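Local coordinates for cysteine-rich repeat secretory protein 15 (Arabidopsis thaliana, PDB 6GRF) that probably modulates cell-to-cell trafficking through plasmodesmata, as a membrane protein with a tandem DUF26 ectodomain on its extracellular side, at residues L122-C127 / E201-Q206; R141-L146 / K189-C194; P15-P20 / P93-A98; C68-R73 / Y167-G172. All blocks are in the same frame, centred on the assembly; numbering follows the deposited sequence.

Interaction 1. Residues L122-C127 / E201-Q206; sequences LRYKKC and EVYLAQ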
loop_
_atom_site.group_PDB
_atom_site.type_symbol
_atom_site.label_atom_id
_atom_site.label_comp_id
_atom_site.label_asym_id
_atom_site.label_seq_id
_atom_site.Cartn_x
_atom_site.Cartn_y
_atom_site.Cartn_z
ATOM N N LEU A 122 6.702 -8.013 -4.838
ATOM C CA LEU A 122 6.837 -7.827 -3.413
ATOM C C LEU A 122 7.509 -6.481 -3.123
ATOM O O LEU A 122 8.607 -6.227 -3.572
ATOM C CB LEU A 122 7.671 -8.983 -2.851
ATOM C CG LEU A 122 8.014 -8.876 -1.365
ATOM C CD1 LEU A 122 6.748 -8.731 -0.536
ATOM C CD2 LEU A 122 8.831 -10.082 -0.916
ATOM N N ARG A 123 6.847 -5.649 -2.323
ATOM C CA ARG A 123 7.384 -4.348 -1.939
ATOM C C ARG A 123 8.001 -4.420 -0.541
ATOM O O ARG A 123 9.065 -3.869 -0.325
ATOM C CB ARG A 123 6.288 -3.281 -1.997
ATOM C CG ARG A 123 5.907 -2.896 -3.418
ATOM C CD ARG A 123 7.115 -2.458 -4.225
ATOM N NE ARG A 123 6.759 -1.446 -5.202
ATOM C CZ ARG A 123 6.731 -1.622 -6.521
ATOM N NH1 ARG A 123 7.111 -2.767 -7.060
ATOM N NH2 ARG A 123 6.320 -0.640 -7.297
ATOM N N TYR A 124 7.322 -5.096 0.390
ATOM C CA TYR A 124 7.772 -5.173 1.767
ATOM C C TYR A 124 7.048 -6.329 2.477
ATOM O O TYR A 124 5.889 -6.616 2.208
ATOM C CB TYR A 124 7.555 -3.833 2.483
ATOM C CG TYR A 124 7.936 -3.826 3.943
ATOM C CD1 TYR A 124 9.267 -3.845 4.334
ATOM C CD2 TYR A 124 6.972 -3.820 4.940
ATOM C CE1 TYR A 124 9.634 -3.849 5.671
ATOM C CE2 TYR A 124 7.321 -3.824 6.284
ATOM C CZ TYR A 124 8.657 -3.839 6.649
ATOM O OH TYR A 124 9.016 -3.862 7.965
ATOM N N LYS A 125 7.767 -6.994 3.382
ATOM C CA LYS A 125 7.195 -8.029 4.217
ATOM C C LYS A 125 7.894 -8.014 5.576
ATOM O O LYS A 125 9.062 -7.654 5.680
ATOM C CB LYS A 125 7.340 -9.409 3.569
ATOM C CG LYS A 125 8.768 -9.917 3.442
ATOM C CD LYS A 125 8.986 -11.213 4.169
ATOM C CE LYS A 125 10.447 -11.605 4.225
ATOM N NZ LYS A 125 11.017 -11.380 5.574
ATOM N N LYS A 126 7.142 -8.393 6.606
ATOM C CA LYS A 126 7.660 -8.558 7.939
ATOM C C LYS A 126 6.942 -9.748 8.579
ATOM O O LYS A 126 5.717 -9.765 8.605
ATOM C CB LYS A 126 7.435 -7.271 8.732
ATOM C CG LYS A 126 8.204 -7.173 10.042
ATOM C CD LYS A 126 7.742 -5.996 10.886
ATOM C CE LYS A 126 8.864 -5.283 11.607
ATOM N NZ LYS A 126 9.379 -6.103 12.726
ATOM N N CYS A 127 7.721 -10.747 9.007
ATOM C CA CYS A 127 7.250 -11.836 9.849
ATOM C C CYS A 127 7.626 -11.514 11.297
ATOM O O CYS A 127 8.741 -11.084 11.568
ATOM C CB CYS A 127 7.871 -13.189 9.503
ATOM S SG CYS A 127 8.071 -13.549 7.734
ATOM N N GLU A 201 2.974 -9.526 7.731
ATOM C CA GLU A 201 2.399 -8.586 6.768
ATOM C C GLU A 201 3.167 -8.703 5.447
ATOM O O GLU A 201 4.371 -8.854 5.445
ATOM C CB GLU A 201 2.375 -7.162 7.333
ATOM C CG GLU A 201 3.662 -6.687 8.001
ATOM C CD GLU A 201 3.602 -5.273 8.594
ATOM O OE1 GLU A 201 2.468 -4.733 8.736
ATOM O OE2 GLU A 201 4.684 -4.691 8.914
ATOM N N VAL A 202 2.429 -8.687 4.335
ATOM C CA VAL A 202 2.998 -8.629 3.004
ATOM C C VAL A 202 2.356 -7.480 2.219
ATOM O O VAL A 202 1.120 -7.370 2.122
ATOM C CB VAL A 202 2.831 -9.967 2.270
ATOM C CG1 VAL A 202 2.985 -9.812 0.767
ATOM C CG2 VAL A 202 3.805 -10.995 2.810
ATOM N N TYR A 203 3.218 -6.636 1.640
ATOM C CA TYR A 203 2.802 -5.503 0.838
ATOM C C TYR A 203 3.318 -5.698 -0.587
ATOM O O TYR A 203 4.519 -5.795 -0.795
ATOM C CB TYR A 203 3.340 -4.200 1.421
ATOM C CG TYR A 203 2.800 -3.863 2.784
ATOM C CD1 TYR A 203 1.721 -3.013 2.929
ATOM C CD2 TYR A 203 3.372 -4.388 3.927
ATOM C CE1 TYR A 203 1.214 -2.700 4.177
ATOM C CE2 TYR A 203 2.876 -4.091 5.182
ATOM C CZ TYR A 203 1.788 -3.251 5.304
ATOM O OH TYR A 203 1.300 -2.944 6.533
ATOM N N LEU A 204 2.387 -5.806 -1.535
ATOM C CA LEU A 204 2.714 -5.839 -2.942
ATOM C C LEU A 204 2.452 -4.451 -3.527
ATOM O O LEU A 204 1.997 -3.560 -2.830
ATOM C CB LEU A 204 1.866 -6.909 -3.631
ATOM C CG LEU A 204 1.914 -8.291 -2.984
ATOM C CD1 LEU A 204 1.188 -9.302 -3.852
ATOM C CD2 LEU A 204 3.349 -8.729 -2.730
ATOM N N ALA A 205 2.758 -4.289 -4.815
ATOM C CA ALA A 205 2.636 -2.996 -5.494
ATOM C C ALA A 205 1.211 -2.433 -5.381
ATOM O O ALA A 205 1.058 -1.230 -5.188
ATOM C CB ALA A 205 3.067 -3.136 -6.933
ATOM N N GLN A 206 0.180 -3.286 -5.475
ATOM C CA GLN A 206 -1.212 -2.803 -5.621
ATOM C C GLN A 206 -2.166 -3.345 -4.530
ATOM O O GLN A 206 -3.383 -3.100 -4.590
ATOM C CB GLN A 206 -1.714 -3.180 -7.013
ATOM C CG GLN A 206 -0.964 -2.493 -8.152
ATOM C CD GLN A 206 -1.603 -1.182 -8.541
ATOM O OE1 GLN A 206 -1.957 -0.372 -7.690
ATOM N NE2 GLN A 206 -1.783 -0.979 -9.838
#
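Tyr124 and Tyr203 form a hydrogen-bonded antiparallel pair that joins edge strand 122-127 to strand 199-204, the short axes running 4.6 Å apart. Tyr203 O takes two amides, from Arg123 N at 2.8 Å and from Tyr124 N, the latter on a lone pair. Two residues thus face one, a classic beta bulge. Packing is tight at the strand centre. The two tyrosine side chains lie side by side, with Tyr203 CD2 in the plane of the Tyr124 ring, 3.8 Å from Tyr124 CD2, and Ile9 of the first Gnk2-homologous domain touches both. On the other face, Leu122 CD1 sits 4.0 Å from Leu204 CD2, and helix 176-193 packs on Leu204.

Toward Lys126 the backbone stays paired, Lys126 and Glu201 exchanging two hydrogen bonds; it is the end of the Lys126 side chain that is exposed and leads away, Lys126 NZ staying 6.2 Å from Glu201 OE2. Tyr203 OH donates a hydrogen bond to Glu201 OE1 from above the carboxylate plane, a bond within the strand. Beyond the bulge, Ala205 CB lies over the centre of the Arg123 guanidinium. The edge strand is therefore held chiefly by backbone bonds and apolar packing, while the opposite charges would add at most a long-range attraction.

Interaction 2. Residues R141-L146 / K189-C194; sequences RRDDVL and KLKNLC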
loop_
_atom_site.group_PDB
_atom_site.type_symbol
_atom_site.label_atom_id
_atom_site.label_comp_id
_atom_site.label_asym_id
_atom_site.label_seq_id
_atom_site.Cartn_x
_atom_site.Cartn_y
_atom_site.Cartn_z
ATOM N N ARG A 141 -6.895 -21.875 11.551
ATOM C CA ARG A 141 -7.648 -20.632 11.682
ATOM C C ARG A 141 -7.007 -19.561 10.788
ATOM O O ARG A 141 -7.696 -18.772 10.174
ATOM C CB ARG A 141 -7.697 -20.151 13.133
ATOM C CG ARG A 141 -8.309 -21.143 14.115
ATOM C CD ARG A 141 -9.807 -21.014 14.261
ATOM N NE ARG A 141 -10.370 -21.834 15.336
ATOM C CZ ARG A 141 -11.673 -22.027 15.500
ATOM N NH1 ARG A 141 -12.530 -21.331 14.773
ATOM N NH2 ARG A 141 -12.113 -22.918 16.369
ATOM N N ARG A 142 -5.678 -19.550 10.728
ATOM C CA ARG A 142 -4.980 -18.641 9.851
ATOM C C ARG A 142 -5.410 -18.905 8.405
ATOM O O ARG A 142 -5.737 -17.975 7.696
ATOM C CB ARG A 142 -3.465 -18.792 10.013
ATOM C CG ARG A 142 -2.660 -17.767 9.224
ATOM C CD ARG A 142 -1.655 -18.448 8.316
ATOM N NE ARG A 142 -0.370 -18.590 8.956
ATOM C CZ ARG A 142 0.653 -19.285 8.484
ATOM N NH1 ARG A 142 0.475 -20.461 7.905
ATOM N NH2 ARG A 142 1.865 -18.778 8.605
ATOM N N ASP A 143 -5.386 -20.174 7.986
ATOM C CA ASP A 143 -5.829 -20.575 6.661
ATOM C C ASP A 143 -7.245 -20.057 6.380
ATOM O O ASP A 143 -7.479 -19.506 5.311
ATOM C CB ASP A 143 -5.757 -22.086 6.454
ATOM C CG ASP A 143 -4.376 -22.564 6.034
ATOM O OD1 ASP A 143 -3.493 -21.694 5.821
ATOM O OD2 ASP A 143 -4.183 -23.803 5.939
ATOM N N ASP A 144 -8.179 -20.228 7.324
ATOM C CA ASP A 144 -9.554 -19.746 7.117
ATOM C C ASP A 144 -9.572 -18.214 6.950
ATOM O O ASP A 144 -10.305 -17.686 6.127
ATOM C CB ASP A 144 -10.492 -20.145 8.257
ATOM C CG ASP A 144 -10.631 -21.642 8.461
ATOM O OD1 ASP A 144 -10.557 -22.393 7.473
ATOM O OD2 ASP A 144 -10.832 -22.042 9.617
ATOM N N VAL A 145 -8.780 -17.506 7.752
ATOM C CA VAL A 145 -8.736 -16.048 7.716
ATOM C C VAL A 145 -8.177 -15.577 6.362
ATOM O O VAL A 145 -8.776 -14.721 5.718
ATOM C CB VAL A 145 -7.930 -15.505 8.910
ATOM C CG1 VAL A 145 -7.406 -14.101 8.680
ATOM C CG2 VAL A 145 -8.757 -15.560 10.177
ATOM N N LEU A 146 -7.052 -16.160 5.940
ATOM C CA LEU A 146 -6.363 -15.771 4.711
ATOM C C LEU A 146 -7.229 -16.113 3.499
ATOM O O LEU A 146 -7.239 -15.375 2.520
ATOM C CB LEU A 146 -5.000 -16.468 4.634
ATOM C CG LEU A 146 -3.944 -15.966 5.617
ATOM C CD1 LEU A 146 -2.620 -16.655 5.365
ATOM C CD2 LEU A 146 -3.773 -14.457 5.537
ATOM N N LYS A 189 2.331 -15.441 -0.401
ATOM C CA LYS A 189 3.586 -14.925 0.102
ATOM C C LYS A 189 3.626 -15.012 1.629
ATOM O O LYS A 189 4.670 -15.306 2.187
ATOM C CB LYS A 189 3.785 -13.472 -0.326
ATOM C CG LYS A 189 4.096 -13.269 -1.796
ATOM C CD LYS A 189 5.428 -13.826 -2.201
ATOM C CE LYS A 189 5.919 -13.242 -3.506
ATOM N NZ LYS A 189 7.149 -13.942 -3.949
ATOM N N LEU A 190 2.505 -14.692 2.282
ATOM C CA LEU A 190 2.408 -14.761 3.730
ATOM C C LEU A 190 2.728 -16.200 4.145
ATOM O O LEU A 190 3.540 -16.418 5.028
ATOM C CB LEU A 190 1.022 -14.306 4.219
ATOM C CG LEU A 190 0.823 -12.794 4.348
ATOM C CD1 LEU A 190 -0.646 -12.425 4.473
ATOM C CD2 LEU A 190 1.604 -12.225 5.517
ATOM N N LYS A 191 2.154 -17.165 3.424
ATOM C CA LYS A 191 2.324 -18.574 3.753
ATOM C C LYS A 191 3.777 -18.994 3.508
ATOM O O LYS A 191 4.340 -19.719 4.300
ATOM C CB LYS A 191 1.364 -19.448 2.944
ATOM C CG LYS A 191 -0.103 -19.363 3.346
ATOM C CD LYS A 191 -1.018 -19.897 2.267
ATOM C CE LYS A 191 -2.475 -19.542 2.469
ATOM N NZ LYS A 191 -3.141 -20.465 3.421
ATOM N N ASN A 192 4.385 -18.526 2.414
ATOM C CA ASN A 192 5.625 -19.144 1.935
ATOM C C ASN A 192 6.846 -18.444 2.556
ATOM O O ASN A 192 7.867 -19.094 2.771
ATOM C CB ASN A 192 5.589 -19.306 0.409
ATOM C CG ASN A 192 4.661 -20.444 -0.011
ATOM O OD1 ASN A 192 4.992 -21.627 0.147
ATOM N ND2 ASN A 192 3.468 -20.115 -0.495
ATOM N N LEU A 193 6.719 -17.165 2.933
ATOM C CA LEU A 193 7.831 -16.413 3.561
ATOM C C LEU A 193 7.755 -16.444 5.097
ATOM O O LEU A 193 8.785 -16.347 5.761
ATOM C CB LEU A 193 7.807 -14.966 3.059
ATOM C CG LEU A 193 7.955 -14.776 1.547
ATOM C CD1 LEU A 193 7.759 -13.312 1.172
ATOM C CD2 LEU A 193 9.303 -15.272 1.052
ATOM N N CYS A 194 6.544 -16.529 5.657
ATOM C CA CYS A 194 6.328 -16.417 7.100
ATOM C C CYS A 194 5.581 -17.652 7.619
ATOM O O CYS A 194 4.526 -17.532 8.228
ATOM C CB CYS A 194 5.493 -15.189 7.431
ATOM S SG CYS A 194 6.197 -13.639 6.817
HETATM O O HOH W 1 -5.717 -20.212 3.076
#
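Lys191 crosses from helix 176-193 to Asp143 of helix 136-149 and forms a salt bridge, with Lys191 NZ 2.7 Å from Asp143 OD1. The lysine chain is extended through chi2 and chi3 and bends at chi4 (-82°), which turns NZ to one side; the two side chains cross at about a right angle. A water accepts from Lys191 NZ at 2.6 Å and donates to Asp143 O, giving the ammonium a second link to the same residue. Beside the ion pair, Leu146 CD1 meets Lys191 CE tip to tip at 4.1 Å. The other Leu146 branch, CD2, lies 3.9 Å from Leu190 CD1, these side chains crossing obliquely.

The two helices run roughly antiparallel, at 149° with axes 12.0 Å apart, and pack on one five-stranded antiparallel sheet in this Gnk2-homologous domain. Side chains bridge the gap, Leu146 to Leu190 and Lys191 to Asp143.

Arg142 reaches across as well. Its CG is anti to the backbone N (chi1 -174°), the chain bends at chi2 and chi3, and the guanidinium lies by the C-terminal end of helix 176-193. Cys194 O is at its edge, 3.0 Å from Arg142 NH2, but the angle is poor; Arg142 NH2 bonds instead to Gly195 O and Tyr211 OH.

Interaction 3. Residues P15-P20 / P93-A98; sequences PEKYTP and PYSYGA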
loop_
_atom_site.group_PDB
_atom_site.type_symbol
_atom_site.label_atom_id
_atom_site.label_comp_id
_atom_site.label_asym_id
_atom_site.label_seq_id
_atom_site.Cartn_x
_atom_site.Cartn_y
_atom_site.Cartn_z
ATOM N N PRO A 15 16.111 4.892 -8.160
ATOM C CA PRO A 15 17.511 5.311 -8.207
ATOM C C PRO A 15 17.737 6.552 -9.094
ATOM O O PRO A 15 18.712 7.270 -8.883
ATOM C CB PRO A 15 18.241 4.079 -8.769
ATOM C CG PRO A 15 17.271 2.929 -8.565
ATOM C CD PRO A 15 15.898 3.547 -8.714
ATOM N N GLU A 16 16.846 6.791 -10.071
ATOM C CA GLU A 16 16.961 7.914 -11.027
ATOM C C GLU A 16 16.459 9.197 -10.353
ATOM O O GLU A 16 15.343 9.234 -9.805
ATOM C CB GLU A 16 16.159 7.662 -12.309
ATOM C CG GLU A 16 16.436 6.320 -12.971
ATOM C CD GLU A 16 15.550 5.160 -12.526
ATOM O OE1 GLU A 16 14.896 5.271 -11.466
ATOM O OE2 GLU A 16 15.514 4.138 -13.243
ATOM N N LYS A 17 17.285 10.248 -10.412
ATOM C CA LYS A 17 17.003 11.508 -9.741
ATOM C C LYS A 17 16.750 12.613 -10.775
ATOM O O LYS A 17 17.354 12.615 -11.848
ATOM C CB LYS A 17 18.161 11.887 -8.816
ATOM C CG LYS A 17 18.585 10.817 -7.815
ATOM C CD LYS A 17 17.472 10.347 -6.907
ATOM C CE LYS A 17 17.900 9.234 -5.973
ATOM N NZ LYS A 17 16.731 8.500 -5.429
ATOM N N TYR A 18 15.846 13.540 -10.427
ATOM C CA TYR A 18 15.552 14.726 -11.214
ATOM C C TYR A 18 16.351 15.907 -10.652
ATOM O O TYR A 18 16.902 15.832 -9.559
ATOM C CB TYR A 18 14.046 14.996 -11.256
ATOM C CG TYR A 18 13.403 15.506 -9.991
ATOM C CD1 TYR A 18 12.740 14.647 -9.128
ATOM C CD2 TYR A 18 13.390 16.855 -9.683
ATOM C CE1 TYR A 18 12.117 15.108 -7.977
ATOM C CE2 TYR A 18 12.780 17.333 -8.531
ATOM C CZ TYR A 18 12.137 16.458 -7.671
ATOM O OH TYR A 18 11.522 16.915 -6.540
ATOM N N THR A 19 16.435 16.985 -11.439
ATOM C CA THR A 19 17.164 18.179 -11.048
ATOM C C THR A 19 16.161 19.291 -10.737
ATOM O O THR A 19 15.074 19.339 -11.320
ATOM C CB THR A 19 18.186 18.558 -12.130
ATOM O OG1 THR A 19 17.468 19.010 -13.279
ATOM C CG2 THR A 19 19.091 17.409 -12.523
ATOM N N PRO A 20 16.491 20.215 -9.805
ATOM C CA PRO A 20 15.648 21.384 -9.534
ATOM C C PRO A 20 15.339 22.219 -10.789
ATOM O O PRO A 20 16.118 22.193 -11.734
ATOM C CB PRO A 20 16.499 22.239 -8.581
ATOM C CG PRO A 20 17.451 21.256 -7.931
ATOM C CD PRO A 20 17.704 20.188 -8.974
ATOM N N PRO A 93 14.218 12.815 -1.630
ATOM C CA PRO A 93 14.317 14.204 -2.092
ATOM C C PRO A 93 14.097 14.519 -3.589
ATOM O O PRO A 93 13.360 15.464 -3.932
ATOM C CB PRO A 93 15.774 14.578 -1.756
ATOM C CG PRO A 93 16.158 13.688 -0.591
ATOM C CD PRO A 93 15.322 12.436 -0.734
ATOM N N TYR A 94 14.773 13.784 -4.473
ATOM C CA TYR A 94 14.838 14.174 -5.879
ATOM C C TYR A 94 14.609 12.954 -6.767
ATOM O O TYR A 94 15.245 12.814 -7.793
ATOM C CB TYR A 94 16.175 14.858 -6.169
ATOM C CG TYR A 94 16.247 16.270 -5.655
ATOM C CD1 TYR A 94 15.590 17.296 -6.314
ATOM C CD2 TYR A 94 16.928 16.578 -4.491
ATOM C CE1 TYR A 94 15.624 18.597 -5.844
ATOM C CE2 TYR A 94 16.986 17.878 -4.015
ATOM C CZ TYR A 94 16.326 18.891 -4.689
ATOM O OH TYR A 94 16.371 20.173 -4.223
ATOM N N SER A 95 13.676 12.091 -6.351
ATOM C CA SER A 95 13.398 10.850 -7.036
ATOM C C SER A 95 12.332 11.080 -8.107
ATOM O O SER A 95 11.366 11.813 -7.883
ATOM C CB SER A 95 12.983 9.785 -6.065
ATOM O OG SER A 95 14.040 9.522 -5.152
ATOM N N TYR A 96 12.542 10.450 -9.269
ATOM C CA TYR A 96 11.561 10.411 -10.353
ATOM C C TYR A 96 10.371 9.541 -9.948
ATOM O O TYR A 96 9.284 9.712 -10.465
ATOM C CB TYR A 96 12.185 9.871 -11.644
ATOM C CG TYR A 96 12.864 10.914 -12.497
ATOM C CD1 TYR A 96 14.227 10.874 -12.740
ATOM C CD2 TYR A 96 12.141 11.956 -13.054
ATOM C CE1 TYR A 96 14.852 11.829 -13.522
ATOM C CE2 TYR A 96 12.749 12.921 -13.838
ATOM C CZ TYR A 96 14.110 12.856 -14.073
ATOM O OH TYR A 96 14.713 13.808 -14.839
ATOM N N GLY A 97 10.614 8.586 -9.045
ATOM C CA GLY A 97 9.598 7.695 -8.530
ATOM C C GLY A 97 9.787 7.451 -7.042
ATOM O O GLY A 97 10.924 7.432 -6.544
ATOM N N ALA A 98 8.669 7.290 -6.332
ATOM C CA ALA A 98 8.681 7.098 -4.892
ATOM C C ALA A 98 7.360 6.474 -4.447
ATOM O O ALA A 98 6.303 6.706 -5.048
ATOM C CB ALA A 98 8.908 8.410 -4.180
HETATM O O HOH W 2 15.291 16.502 -14.226
#
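Tyr18 fits between Tyr94 and Tyr96, touching each in a different way. Tyr94 turns its edge to the face of Tyr18 in an offset edge-to-face pair, with ring centroids 5.3 Å apart and planes at 66°; the nearest ring atoms are Tyr94 CD1 and Tyr18 CE2. On the other partner, Tyr18 CB rests over the face of the Tyr96 ring as a CH-pi contact, 3.8 Å from the centroid and offset toward the rim. Chi1 of 72° sets Tyr18 CG between the backbone N and the carbonyl carbon, 3.9 Å from Tyr94 O. Pro20 CG touches Tyr94 CE1.

Two backbone hydrogen bonds hold the loops that carry these rings. Tyr18 N donates to Tyr94 O at 2.8 Å, and Tyr96 N to Glu16 O at 3.1 Å, nearly straight at 172°. They bracket the single bridge at Lys17 and Ser95, where Lys17 CA also approaches Tyr94 O to 2.9 Å.

Farther out, a water joins Tyr96 OH to Thr19 N. Phe24 of helix 23-39 meets both Tyr18 and Tyr96, while Ser14 OG binds Gly97 N and Glu16 O. In this first Gnk2-homologous domain the two loops are therefore held by aromatic and CH-pi packing together with two backbone hydrogen bonds, without a salt bridge between them.

Interaction 4. Residues C68-R73 / Y167-G172; sequences CRDDLR and YAQCVG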
loop_
_atom_site.group_PDB
_atom_site.type_symbol
_atom_site.label_atom_id
_atom_site.label_comp_id
_atom_site.label_asym_id
_atom_site.label_seq_id
_atom_site.Cartn_x
_atom_site.Cartn_y
_atom_site.Cartn_z
ATOM N N CYS A 68 -6.028 5.738 1.217
ATOM C CA CYS A 68 -6.175 5.689 2.667
ATOM C C CYS A 68 -6.811 4.355 3.064
ATOM O O CYS A 68 -7.473 3.711 2.260
ATOM C CB CYS A 68 -7.038 6.826 3.198
ATOM S SG CYS A 68 -6.277 8.452 2.967
ATOM N N ARG A 69 -6.605 3.958 4.321
ATOM C CA ARG A 69 -7.361 2.858 4.885
ATOM C C ARG A 69 -8.849 3.194 4.743
ATOM O O ARG A 69 -9.294 4.227 5.211
ATOM C CB ARG A 69 -6.953 2.608 6.338
ATOM C CG ARG A 69 -5.888 1.534 6.497
ATOM C CD ARG A 69 -5.462 1.337 7.944
ATOM N NE ARG A 69 -6.509 0.792 8.790
ATOM C CZ ARG A 69 -6.676 -0.507 9.043
ATOM N NH1 ARG A 69 -5.987 -1.404 8.357
ATOM N NH2 ARG A 69 -7.520 -0.909 9.983
ATOM N N ASP A 70 -9.592 2.307 4.074
ATOM C CA ASP A 70 -11.009 2.504 3.757
ATOM C C ASP A 70 -11.878 2.494 5.023
ATOM O O ASP A 70 -13.028 2.898 4.962
ATOM C CB ASP A 70 -11.518 1.424 2.796
ATOM C CG ASP A 70 -11.497 1.806 1.325
ATOM O OD1 ASP A 70 -11.788 2.981 1.017
ATOM O OD2 ASP A 70 -11.202 0.918 0.493
ATOM N N ASP A 71 -11.343 2.015 6.152
ATOM C CA ASP A 71 -12.113 1.937 7.405
ATOM C C ASP A 71 -11.828 3.158 8.296
ATOM O O ASP A 71 -12.047 3.096 9.508
ATOM C CB ASP A 71 -11.850 0.623 8.156
ATOM C CG ASP A 71 -10.387 0.356 8.486
ATOM O OD1 ASP A 71 -9.521 0.885 7.770
ATOM O OD2 ASP A 71 -10.125 -0.389 9.448
ATOM N N LEU A 72 -11.378 4.267 7.699
ATOM C CA LEU A 72 -11.055 5.484 8.456
ATOM C C LEU A 72 -11.847 6.682 7.923
ATOM O O LEU A 72 -12.279 6.700 6.770
ATOM C CB LEU A 72 -9.546 5.742 8.391
ATOM C CG LEU A 72 -8.695 4.899 9.344
ATOM C CD1 LEU A 72 -7.253 5.387 9.342
ATOM C CD2 LEU A 72 -9.260 4.900 10.763
ATOM N N ARG A 73 -12.001 7.685 8.795
ATOM C CA ARG A 73 -12.822 8.867 8.561
ATOM C C ARG A 73 -12.086 9.812 7.600
ATOM O O ARG A 73 -10.872 9.695 7.421
ATOM C CB ARG A 73 -13.132 9.560 9.896
ATOM C CG ARG A 73 -13.755 8.654 10.951
ATOM C CD ARG A 73 -13.847 9.299 12.325
ATOM N NE ARG A 73 -12.543 9.515 12.939
ATOM C CZ ARG A 73 -12.343 10.141 14.096
ATOM N NH1 ARG A 73 -13.368 10.639 14.770
ATOM N NH2 ARG A 73 -11.116 10.267 14.574
ATOM N N TYR A 167 -6.372 -8.553 7.937
ATOM C CA TYR A 167 -6.773 -7.351 7.224
ATOM C C TYR A 167 -6.103 -7.388 5.849
ATOM O O TYR A 167 -4.915 -7.737 5.735
ATOM C CB TYR A 167 -6.396 -6.090 8.004
ATOM C CG TYR A 167 -6.884 -4.816 7.372
ATOM C CD1 TYR A 167 -6.194 -4.226 6.322
ATOM C CD2 TYR A 167 -8.065 -4.224 7.786
ATOM C CE1 TYR A 167 -6.658 -3.075 5.709
ATOM C CE2 TYR A 167 -8.542 -3.069 7.183
ATOM C CZ TYR A 167 -7.828 -2.489 6.150
ATOM O OH TYR A 167 -8.279 -1.351 5.553
ATOM N N ALA A 168 -6.893 -7.118 4.816
ATOM C CA ALA A 168 -6.378 -6.958 3.458
ATOM C C ALA A 168 -7.038 -5.749 2.791
ATOM O O ALA A 168 -8.179 -5.409 3.084
ATOM C CB ALA A 168 -6.602 -8.204 2.642
ATOM N N GLN A 169 -6.277 -5.126 1.889
ATOM C CA GLN A 169 -6.671 -3.903 1.192
ATOM C C GLN A 169 -6.105 -4.002 -0.227
ATOM O O GLN A 169 -4.936 -4.351 -0.391
ATOM C CB GLN A 169 -6.151 -2.695 1.978
ATOM C CG GLN A 169 -6.202 -1.348 1.255
ATOM C CD GLN A 169 -7.375 -0.493 1.667
ATOM O OE1 GLN A 169 -8.300 -0.268 0.883
ATOM N NE2 GLN A 169 -7.365 -0.021 2.902
ATOM N N CYS A 170 -6.970 -3.779 -1.223
ATOM C CA CYS A 170 -6.560 -3.536 -2.616
ATOM C C CYS A 170 -6.538 -2.034 -2.899
ATOM O O CYS A 170 -7.477 -1.315 -2.526
ATOM C CB CYS A 170 -7.518 -4.184 -3.601
ATOM S SG CYS A 170 -7.234 -5.963 -3.752
ATOM N N VAL A 171 -5.500 -1.582 -3.607
ATOM C CA VAL A 171 -5.424 -0.189 -4.035
ATOM C C VAL A 171 -6.502 0.033 -5.104
ATOM O O VAL A 171 -6.702 -0.796 -5.963
ATOM C CB VAL A 171 -4.013 0.179 -4.520
ATOM C CG1 VAL A 171 -3.961 1.600 -5.054
ATOM C CG2 VAL A 171 -2.990 -0.001 -3.411
ATOM N N GLY A 172 -7.161 1.190 -5.040
ATOM C CA GLY A 172 -8.413 1.488 -5.753
ATOM C C GLY A 172 -8.273 1.615 -7.268
ATOM O O GLY A 172 -9.271 1.838 -7.911
#
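Tyr167, Gln169 and Arg69 bury the most surface here, and the first of them receives the arginine on its ring. Arg69 NH1 sits over the centre of the Tyr167 ring, 3.0 Å above its plane. Arg69 CZ is 4.0 Å from the ring centroid and 25° off the normal, which meets the geometry of a cation-pi contact. The guanidinium is tilted by 32° from the ring plane. With CG anti to the backbone N (chi1 -175°), Tyr167 sends its ring from strand 164-170 toward the loop.

The guanidinium is also fixed from its own loop. Arg69 NH2 makes a salt bridge with Asp71 OD2 at 2.7 Å, inside a type I turn from Arg69 to Leu72. Asp71 reaches tip to tip toward Tyr167, with Asp71 OD1 3.4 Å from Tyr167 OH. The carboxylate thus lies near both the cation and the phenol, and probably helps to balance the arginine charge.

Gln169 follows two residues along the strand, its side chain on the same side as that of Tyr167. It crosses Asp70 at about a right angle. The Gln169 amide is probably turned over in the model, so which of its atoms meets Asp70 is doubtful.

Tyr208 and Arg210 of the neighbouring strand 207-213 also touch Arg69. The loop after strand 62-68 of the first Gnk2-homologous domain thereby docks on the sheet of the second, an interdomain contact of this tandem DUF26 ectodomain.

How the interactions relate
Interactions 1 and 2 belong to the second Gnk2-homologous domain and are joined directly by the Cys127-Cys194 disulfide and by packing of Val202 on Leu190. Interaction 1 pairs strands through backbone bonds, whereas interaction 2 spans two helices above the same sheet through side chains and is the most buried. Interaction 3 lies in the first domain, its centre about 36 Å from that of interaction 2, a partly buried contact near the surface with Tyr18 buried at its centre. Interaction 4 connects the two domains through a cation-pi contact and a salt bridge within the loop; it reaches the sheet of interaction 1, where Gln206 O lies 2.8 Å from Val171 N, a probable hydrogen bond.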